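Local coordinates for Peptide/nickel transport system substrate-binding protein (Listeria monocytogenes serotype 1/2a, PDB 5KZT) that binds peptide and probably hands it to a membrane transporter for uptake, as the substrate-binding component of a peptide transport system, at residues V267-T272 with L510-F515; T286-K291 with K295-A300; N88-T93 with N170-T175. One frame throughout, in Å; residues are numbered along the deposited sequence.

Contact 1 of 3, residues V267-T272 with L510-F515; sequences VNNSST and LQKNPF
The side chain of N269, ending in a flat amide, crosses that of K512 at about a right angle; K512 CE approaches the outer end of the amide obliquely, neither squarely over a face nor in the amide plane. A second flat group, the ring of Y519, engages the charged end of K512 in a cation-pi interaction. Beside the amide, V267 completes the apolar side of the contact: its CG1 lies 3.6 Å from K512 CE and 3.7 Å from K512 CD. CG1 trails away from the backbone nitrogen (chi1 169°), and this turns the methyl onto the lysine methylenes.

K512 is extended at first and then bent at chi2 (72°) and again at chi4 (75°), so that its ammonium curls back to the carbonyl of the following residue. NZ donates to N513 O at 2.8 Å, in the plane of that carbonyl, and also to D518 O. The long strand 264-277 belongs to the mixed sheet of one part of the molecule, whereas 511-512 pairs with 519-520 in a small antiparallel sheet, a meeting probably made across the interlobe region of this periplasmic-binding-protein fold. S271, in one of its two modelled conformers, hydrogen-bonds through OG to an acidic side chain of the bound peptide.

Water carries the polar contacts between the segments. One molecule donates to N268 O at 3.1 Å and weakly accepts from K512 NZ; another joins S270 OG, 2.7 Å away, to P514 O, at 2.8 Å. S270 is itself set by an Asx turn, in which its backbone N reaches N268 OD1 from above the carbonyl plane.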
loop_
_atom_site.group_PDB
_atom_site.type_symbol
_atom_site.label_atom_id
_atom_site.label_comp_id
_atom_site.label_asym_id
_atom_site.label_seq_id
_atom_site.Cartn_x
_atom_site.Cartn_y
_atom_site.Cartn_z
ATOM N N VAL A 267 -11.261 -11.983 2.407
ATOM C CA VAL A 267 -11.201 -10.659 1.815
ATOM C C VAL A 267 -10.191 -10.751 0.671
ATOM O O VAL A 267 -9.055 -11.139 0.912
ATOM C CB VAL A 267 -10.763 -9.647 2.897
ATOM C CG1 VAL A 267 -10.412 -8.283 2.300
ATOM C CG2 VAL A 267 -11.866 -9.517 3.949
ATOM N N ASN A 268 -10.618 -10.423 -0.554
ATOM C CA ASN A 268 -9.711 -10.281 -1.702
ATOM C C ASN A 268 -9.151 -8.873 -1.661
ATOM O O ASN A 268 -9.882 -7.902 -1.786
ATOM C CB ASN A 268 -10.432 -10.502 -3.034
ATOM C CG ASN A 268 -9.531 -10.266 -4.251
ATOM O OD1 ASN A 268 -8.288 -10.110 -4.144
ATOM N ND2 ASN A 268 -10.159 -10.229 -5.434
ATOM N N ASN A 269 -7.846 -8.767 -1.506
ATOM C CA ASN A 269 -7.189 -7.483 -1.333
ATOM C C ASN A 269 -6.765 -6.823 -2.670
ATOM O O ASN A 269 -6.281 -5.706 -2.656
ATOM C CB ASN A 269 -5.975 -7.671 -0.399
ATOM C CG ASN A 269 -6.367 -8.209 0.992
ATOM O OD1 ASN A 269 -6.349 -9.411 1.232
ATOM N ND2 ASN A 269 -6.733 -7.318 1.899
ATOM N N SER A 270 -6.911 -7.525 -3.805
ATOM C CA SER A 270 -6.360 -7.089 -5.119
ATOM C C SER A 270 -4.899 -6.603 -5.025
ATOM O O SER A 270 -4.500 -5.665 -5.713
ATOM C CB SER A 270 -7.233 -5.995 -5.762
ATOM O OG SER A 270 -8.538 -6.475 -6.044
ATOM N N SER A 271 -4.129 -7.285 -4.186
ATOM C CA SER A 271 -2.747 -6.943 -3.905
ATOM C C SER A 271 -1.872 -8.063 -4.425
ATOM O O SER A 271 -2.307 -9.226 -4.474
ATOM C CB SER A 271 -2.569 -6.750 -2.405
ATOM O OG SER A 271 -3.356 -5.647 -1.982
ATOM N N THR A 272 -0.654 -7.707 -4.831
ATOM C CA THR A 272 0.312 -8.663 -5.350
ATOM C C THR A 272 1.550 -8.665 -4.459
ATOM O O THR A 272 2.089 -7.595 -4.137
ATOM C CB THR A 272 0.722 -8.269 -6.768
ATOM O OG1 THR A 272 -0.453 -8.247 -7.591
ATOM C CG2 THR A 272 1.754 -9.258 -7.336
ATOM N N LEU A 510 -18.895 -2.885 7.948
ATOM C CA LEU A 510 -17.429 -2.791 7.932
ATOM C C LEU A 510 -17.012 -2.533 6.495
ATOM O O LEU A 510 -17.037 -3.437 5.671
ATOM C CB LEU A 510 -16.792 -4.067 8.467
ATOM C CG LEU A 510 -15.259 -4.098 8.540
ATOM C CD1 LEU A 510 -14.771 -3.042 9.516
ATOM C CD2 LEU A 510 -14.744 -5.482 8.927
ATOM N N GLN A 511 -16.660 -1.301 6.167
ATOM C CA GLN A 511 -16.368 -0.984 4.772
ATOM C C GLN A 511 -14.950 -1.377 4.412
ATOM O O GLN A 511 -14.005 -0.807 4.946
ATOM C CB GLN A 511 -16.573 0.500 4.503
ATOM C CG GLN A 511 -16.222 0.916 3.099
ATOM C CD GLN A 511 -16.721 2.307 2.791
ATOM O OE1 GLN A 511 -17.902 2.607 3.018
ATOM N NE2 GLN A 511 -15.841 3.165 2.305
ATOM N N LYS A 512 -14.821 -2.348 3.501
ATOM C CA LYS A 512 -13.544 -2.708 2.912
ATOM C C LYS A 512 -13.412 -1.933 1.612
ATOM O O LYS A 512 -14.183 -2.126 0.688
ATOM C CB LYS A 512 -13.455 -4.221 2.647
ATOM C CG LYS A 512 -12.158 -4.699 1.978
ATOM C CD LYS A 512 -10.973 -4.640 2.933
ATOM C CE LYS A 512 -9.645 -4.785 2.213
ATOM N NZ LYS A 512 -9.257 -3.559 1.471
ATOM N N ASN A 513 -12.417 -1.067 1.540
ATOM C CA ASN A 513 -12.179 -0.313 0.320
ATOM C C ASN A 513 -11.450 -1.140 -0.723
ATOM O O ASN A 513 -10.521 -1.871 -0.381
ATOM C CB ASN A 513 -11.415 0.948 0.673
ATOM C CG ASN A 513 -12.207 1.833 1.632
ATOM O OD1 ASN A 513 -13.385 2.077 1.396
ATOM N ND2 ASN A 513 -11.584 2.292 2.707
ATOM N N PRO A 514 -11.869 -1.039 -2.010
ATOM C CA PRO A 514 -11.213 -1.825 -3.053
ATOM C C PRO A 514 -9.830 -1.316 -3.455
ATOM O O PRO A 514 -9.119 -2.016 -4.146
ATOM C CB PRO A 514 -12.173 -1.725 -4.231
ATOM C CG PRO A 514 -12.873 -0.430 -4.039
ATOM C CD PRO A 514 -12.997 -0.249 -2.544
ATOM N N PHE A 515 -9.481 -0.095 -3.060
ATOM C CA PHE A 515 -8.139 0.451 -3.290
ATOM C C PHE A 515 -7.976 1.590 -2.305
ATOM O O PHE A 515 -8.926 1.956 -1.595
ATOM C CB PHE A 515 -7.957 0.920 -4.746
ATOM C CG PHE A 515 -9.039 1.849 -5.238
ATOM C CD1 PHE A 515 -9.007 3.208 -4.925
ATOM C CD2 PHE A 515 -10.083 1.369 -6.027
ATOM C CE1 PHE A 515 -9.999 4.070 -5.365
ATOM C CE2 PHE A 515 -11.082 2.217 -6.489
ATOM C CZ PHE A 515 -11.047 3.576 -6.153
HETATM O O HOH W 1 -9.283 -4.837 -1.641
HETATM O O HOH W 2 -10.091 -4.354 -5.425
#

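Contact 2 of 3, residues T286-K291 with K295-A300; sequences TVFANK and KAIALA
Apolar contact across the two segments rests on F288 and I297. CG1 of I297 comes up to the rim of the phenyl ring, near its plane, 3.7 Å from F288 CE1 and 4.2 Å from F288 CZ, with the two side chains crossing at about a right angle. In I297, CG1 lies opposite the carbonyl carbon (chi1 -62°), which sends this branch out to the ring. One face of the same ring carries V287 CG2, centred 4.2 Å above the plane. Around this pair the rings of F277 and F420 meet F288 with planes inclined by about 45°, while L390 and L394 pack on I297, placing both residues in the interior.

Hydrogen bonding across the segments is backbone alone. K295 N donates to K291 O at 2.9 Å, nearly straight at 162°, the i to i+4 bond of the first turn of helix 291-299. CB of K295 lies beside it, 3.5 Å from K291 O, as the helix geometry sets. The ammonium of K291 turns elsewhere, to the backbone oxygen of D487.

Within 286-291, the hydroxyl of T286 accepts from F288 N at 3.1 Å, a bent bond that forms an ST turn, and A289 N bonds to T286 O. N290 then caps the helix, its OD1 taking the amide hydrogen of I293 while its ND2 bonds E361. Together these make a short 3-10 turn leading through an asparagine N-cap into an alpha helix, with the aromatic residue of the turn folded back against the second turn of that helix.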
loop_
_atom_site.group_PDB
_atom_site.type_symbol
_atom_site.label_atom_id
_atom_site.label_comp_id
_atom_site.label_asym_id
_atom_site.label_seq_id
_atom_site.Cartn_x
_atom_site.Cartn_y
_atom_site.Cartn_z
ATOM N N THR A 286 25.245 -6.319 -6.527
ATOM C CA THR A 286 25.012 -7.608 -5.878
ATOM C C THR A 286 24.961 -8.673 -6.975
ATOM O O THR A 286 24.969 -8.360 -8.165
ATOM C CB THR A 286 23.664 -7.644 -5.144
ATOM O OG1 THR A 286 22.613 -7.603 -6.108
ATOM C CG2 THR A 286 23.516 -6.473 -4.165
ATOM N N VAL A 287 24.849 -9.933 -6.581
ATOM C CA VAL A 287 24.665 -11.017 -7.572
ATOM C C VAL A 287 23.403 -10.861 -8.439
ATOM O O VAL A 287 23.348 -11.390 -9.562
ATOM C CB VAL A 287 24.649 -12.422 -6.924
ATOM C CG1 VAL A 287 26.002 -12.724 -6.280
ATOM C CG2 VAL A 287 23.489 -12.592 -5.932
ATOM N N PHE A 288 22.398 -10.146 -7.925
ATOM C CA PHE A 288 21.166 -9.937 -8.662
ATOM C C PHE A 288 21.290 -8.853 -9.723
ATOM O O PHE A 288 20.333 -8.601 -10.431
ATOM C CB PHE A 288 20.007 -9.646 -7.709
ATOM C CG PHE A 288 19.683 -10.781 -6.795
ATOM C CD1 PHE A 288 19.309 -12.007 -7.310
ATOM C CD2 PHE A 288 19.696 -10.614 -5.413
ATOM C CE1 PHE A 288 19.003 -13.057 -6.473
ATOM C CE2 PHE A 288 19.386 -11.664 -4.569
ATOM C CZ PHE A 288 19.026 -12.889 -5.100
ATOM N N ALA A 289 22.455 -8.205 -9.832
ATOM C CA ALA A 289 22.781 -7.426 -11.018
ATOM C C ALA A 289 22.868 -8.329 -12.268
ATOM O O ALA A 289 22.712 -7.852 -13.379
ATOM C CB ALA A 289 24.080 -6.649 -10.810
ATOM N N ASN A 290 23.102 -9.628 -12.064
ATOM C CA ASN A 290 23.085 -10.639 -13.132
ATOM C C ASN A 290 21.676 -11.172 -13.359
ATOM O O ASN A 290 21.083 -11.754 -12.452
ATOM C CB ASN A 290 24.014 -11.793 -12.771
ATOM C CG ASN A 290 24.109 -12.831 -13.875
ATOM O OD1 ASN A 290 23.176 -13.597 -14.088
ATOM N ND2 ASN A 290 25.225 -12.852 -14.580
ATOM N N LYS A 291 21.175 -11.008 -14.586
ATOM C CA LYS A 291 19.806 -11.373 -14.940
ATOM C C LYS A 291 19.569 -12.858 -14.830
ATOM O O LYS A 291 18.482 -13.284 -14.431
ATOM C CB LYS A 291 19.495 -10.972 -16.375
ATOM C CG LYS A 291 18.003 -10.922 -16.694
ATOM C CD LYS A 291 17.639 -11.503 -18.041
ATOM C CE LYS A 291 18.335 -10.838 -19.208
ATOM N NZ LYS A 291 17.566 -9.674 -19.730
ATOM N N LYS A 295 16.617 -14.709 -12.703
ATOM C CA LYS A 295 15.762 -15.697 -13.373
ATOM C C LYS A 295 15.790 -17.042 -12.639
ATOM O O LYS A 295 14.763 -17.699 -12.529
ATOM C CB LYS A 295 16.198 -15.883 -14.839
ATOM C CG LYS A 295 15.298 -16.815 -15.643
ATOM C CD LYS A 295 15.739 -16.959 -17.095
ATOM C CE LYS A 295 15.371 -15.748 -17.946
ATOM N NZ LYS A 295 13.895 -15.627 -18.100
ATOM N N ALA A 296 16.971 -17.433 -12.163
ATOM C CA ALA A 296 17.142 -18.707 -11.446
ATOM C C ALA A 296 16.290 -18.739 -10.181
ATOM O O ALA A 296 15.516 -19.683 -9.976
ATOM C CB ALA A 296 18.595 -18.930 -11.094
ATOM N N ILE A 297 16.427 -17.698 -9.353
ATOM C CA ILE A 297 15.632 -17.575 -8.121
ATOM C C ILE A 297 14.129 -17.512 -8.480
ATOM O O ILE A 297 13.306 -18.204 -7.868
ATOM C CB ILE A 297 16.031 -16.310 -7.309
ATOM C CG1 ILE A 297 17.498 -16.369 -6.841
ATOM C CG2 ILE A 297 15.083 -16.055 -6.136
ATOM C CD1 ILE A 297 17.867 -17.493 -5.931
ATOM N N ALA A 298 13.795 -16.706 -9.491
ATOM C CA ALA A 298 12.401 -16.454 -9.850
ATOM C C ALA A 298 11.652 -17.724 -10.220
ATOM O O ALA A 298 10.534 -17.942 -9.747
ATOM C CB ALA A 298 12.302 -15.467 -11.005
ATOM N N LEU A 299 12.274 -18.531 -11.071
ATOM C CA LEU A 299 11.634 -19.700 -11.643
ATOM C C LEU A 299 11.729 -20.937 -10.764
ATOM O O LEU A 299 11.136 -21.964 -11.102
ATOM C CB LEU A 299 12.202 -19.985 -13.027
ATOM C CG LEU A 299 12.073 -18.887 -14.078
ATOM C CD1 LEU A 299 12.660 -19.406 -15.379
ATOM C CD2 LEU A 299 10.642 -18.438 -14.291
ATOM N N ALA A 300 12.425 -20.850 -9.631
ATOM C CA ALA A 300 12.679 -22.016 -8.789
ATOM C C ALA A 300 11.707 -22.130 -7.613
ATOM O O ALA A 300 11.912 -22.987 -6.752
ATOM C CB ALA A 300 14.116 -21.996 -8.285
#

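Contact 3 of 3, residues N88-T93 with N170-T175; sequences NGDPVT and NEKFVT
The loop through N88 and D90 passes the first turn of helix 171-177, where D90 CA comes within 8.5 Å of N170 CA. Across this gap N170 ND2 donates to D90 OD2 at 3.1 Å (159°); D90 OD2 accepts through its anti lone pair and lies near the amide plane of N170. Carboxylate and amide are nearly coplanar, 28° apart. N170 reaches D90 because its CG points away from the backbone nitrogen (chi1 -175°).

N170 is also the N-cap of the helix: its OD1 accepts from F173 N at 2.9 Å, so one amide both closes the helix start and ties it to the loop. On the other side an Asx turn shapes the loop, with D90 N bonded to N88 OD1, and G89 at its middle has a positive phi.

D90 OD2 gathers further donors. A water donates to it at 2.7 Å and also to N170 OD1 while accepting from N88 ND2, and N88 ND2 adds a weak bond of its own. K172 NZ lies 4.5 Å from D90 OD2, beyond a salt bridge, though its charge may still stabilise the carboxylate.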
loop_
_atom_site.group_PDB
_atom_site.type_symbol
_atom_site.label_atom_id
_atom_site.label_comp_id
_atom_site.label_asym_id
_atom_site.label_seq_id
_atom_site.Cartn_x
_atom_site.Cartn_y
_atom_site.Cartn_z
ATOM N N ASN A 88 -8.399 20.641 17.280
ATOM C CA ASN A 88 -8.133 21.790 18.163
ATOM C C ASN A 88 -9.099 22.967 17.929
ATOM O O ASN A 88 -8.872 24.074 18.433
ATOM C CB ASN A 88 -6.659 22.248 18.027
ATOM C CG ASN A 88 -6.330 22.887 16.670
ATOM O OD1 ASN A 88 -7.135 22.886 15.743
ATOM N ND2 ASN A 88 -5.126 23.452 16.567
ATOM N N GLY A 89 -10.162 22.761 17.151
ATOM C CA GLY A 89 -11.104 23.834 16.852
ATOM C C GLY A 89 -10.784 24.750 15.672
ATOM O O GLY A 89 -11.685 25.446 15.210
ATOM N N ASP A 90 -9.542 24.768 15.166
ATOM C CA ASP A 90 -9.210 25.585 13.973
ATOM C C ASP A 90 -10.083 25.126 12.796
ATOM O O ASP A 90 -10.274 23.922 12.617
ATOM C CB ASP A 90 -7.743 25.412 13.532
ATOM C CG ASP A 90 -6.716 26.006 14.517
ATOM O OD1 ASP A 90 -7.079 26.618 15.536
ATOM O OD2 ASP A 90 -5.500 25.836 14.244
ATOM N N PRO A 91 -10.603 26.069 11.979
ATOM C CA PRO A 91 -11.325 25.622 10.781
ATOM C C PRO A 91 -10.385 24.961 9.755
ATOM O O PRO A 91 -9.181 25.273 9.717
ATOM C CB PRO A 91 -11.891 26.927 10.214
ATOM C CG PRO A 91 -10.838 27.923 10.566
ATOM C CD PRO A 91 -10.329 27.520 11.928
ATOM N N VAL A 92 -10.930 24.031 8.974
ATOM C CA VAL A 92 -10.210 23.444 7.853
ATOM C C VAL A 92 -10.456 24.372 6.665
ATOM O O VAL A 92 -11.616 24.629 6.289
ATOM C CB VAL A 92 -10.661 22.006 7.536
ATOM C CG1 VAL A 92 -9.889 21.442 6.336
ATOM C CG2 VAL A 92 -10.513 21.104 8.774
ATOM N N THR A 93 -9.376 24.927 6.122
ATOM C CA THR A 93 -9.478 25.938 5.059
ATOM C C THR A 93 -8.674 25.506 3.835
ATOM O O THR A 93 -7.901 24.536 3.896
ATOM C CB THR A 93 -8.945 27.308 5.519
ATOM O OG1 THR A 93 -7.522 27.262 5.594
ATOM C CG2 THR A 93 -9.527 27.718 6.857
ATOM N N ASN A 170 -2.693 21.073 8.951
ATOM C CA ASN A 170 -2.683 22.329 9.664
ATOM C C ASN A 170 -1.252 22.846 9.802
ATOM O O ASN A 170 -0.514 22.383 10.652
ATOM C CB ASN A 170 -3.325 22.119 11.034
ATOM C CG ASN A 170 -3.473 23.409 11.815
ATOM O OD1 ASN A 170 -2.493 24.072 12.179
ATOM N ND2 ASN A 170 -4.717 23.763 12.090
ATOM N N GLU A 171 -0.871 23.829 8.980
ATOM C CA GLU A 171 0.523 24.295 8.920
ATOM C C GLU A 171 1.050 24.744 10.276
ATOM O O GLU A 171 2.183 24.428 10.649
ATOM C CB GLU A 171 0.689 25.430 7.917
ATOM C CG GLU A 171 2.107 25.999 7.855
ATOM C CD GLU A 171 2.319 26.950 6.705
ATOM O OE1 GLU A 171 1.373 27.251 5.967
ATOM O OE2 GLU A 171 3.449 27.418 6.554
ATOM N N LYS A 172 0.224 25.475 11.010
ATOM C CA LYS A 172 0.628 25.975 12.317
ATOM C C LYS A 172 0.993 24.835 13.270
ATOM O O LYS A 172 2.016 24.866 13.954
ATOM C CB LYS A 172 -0.481 26.842 12.913
ATOM C CG LYS A 172 -0.037 27.679 14.095
ATOM C CD LYS A 172 -1.005 28.833 14.384
ATOM C CE LYS A 172 -2.372 28.331 14.849
ATOM N NZ LYS A 172 -2.991 29.221 15.882
ATOM N N PHE A 173 0.153 23.830 13.310
ATOM C CA PHE A 173 0.392 22.684 14.169
ATOM C C PHE A 173 1.616 21.855 13.740
ATOM O O PHE A 173 2.444 21.493 14.586
ATOM C CB PHE A 173 -0.847 21.802 14.203
ATOM C CG PHE A 173 -0.721 20.633 15.130
ATOM C CD1 PHE A 173 -1.078 20.746 16.465
ATOM C CD2 PHE A 173 -0.267 19.406 14.662
ATOM C CE1 PHE A 173 -0.980 19.660 17.332
ATOM C CE2 PHE A 173 -0.160 18.307 15.518
ATOM C CZ PHE A 173 -0.525 18.434 16.858
ATOM N N VAL A 174 1.718 21.555 12.443
ATOM C CA VAL A 174 2.836 20.782 11.909
ATOM C C VAL A 174 4.147 21.496 12.198
ATOM O O VAL A 174 5.113 20.867 12.644
ATOM C CB VAL A 174 2.699 20.483 10.387
ATOM C CG1 VAL A 174 3.944 19.790 9.842
ATOM C CG2 VAL A 174 1.502 19.572 10.119
ATOM N N THR A 175 4.166 22.807 11.951
ATOM C CA THR A 175 5.359 23.620 12.192
ATOM C C THR A 175 5.769 23.620 13.672
ATOM O O THR A 175 6.932 23.386 13.986
ATOM C CB THR A 175 5.178 25.067 11.686
ATOM O OG1 THR A 175 4.845 25.047 10.295
ATOM C CG2 THR A 175 6.454 25.881 11.892
HETATM O O HOH W 3 -2.990 25.050 14.868
#

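In the fold
Along the chain contact 3 closes first; contact 1 then opens at strand 264-277, and contact 2 lies wholly inside the loop that contact 1 closes only at 510-515. Contacts 2 and 3 sit on opposite sides of the chain's centre, their centres about 49 Å apart, and contact 1 lies between them, about 31 Å from contact 2 and about 32 Å from contact 3, measured between centres. Strand 264-277, part of the mixed seven-stranded sheet, leads on towards helix 291-299 of contact 2. The three therefore sample the two flanks and the middle of a bilobal binding protein.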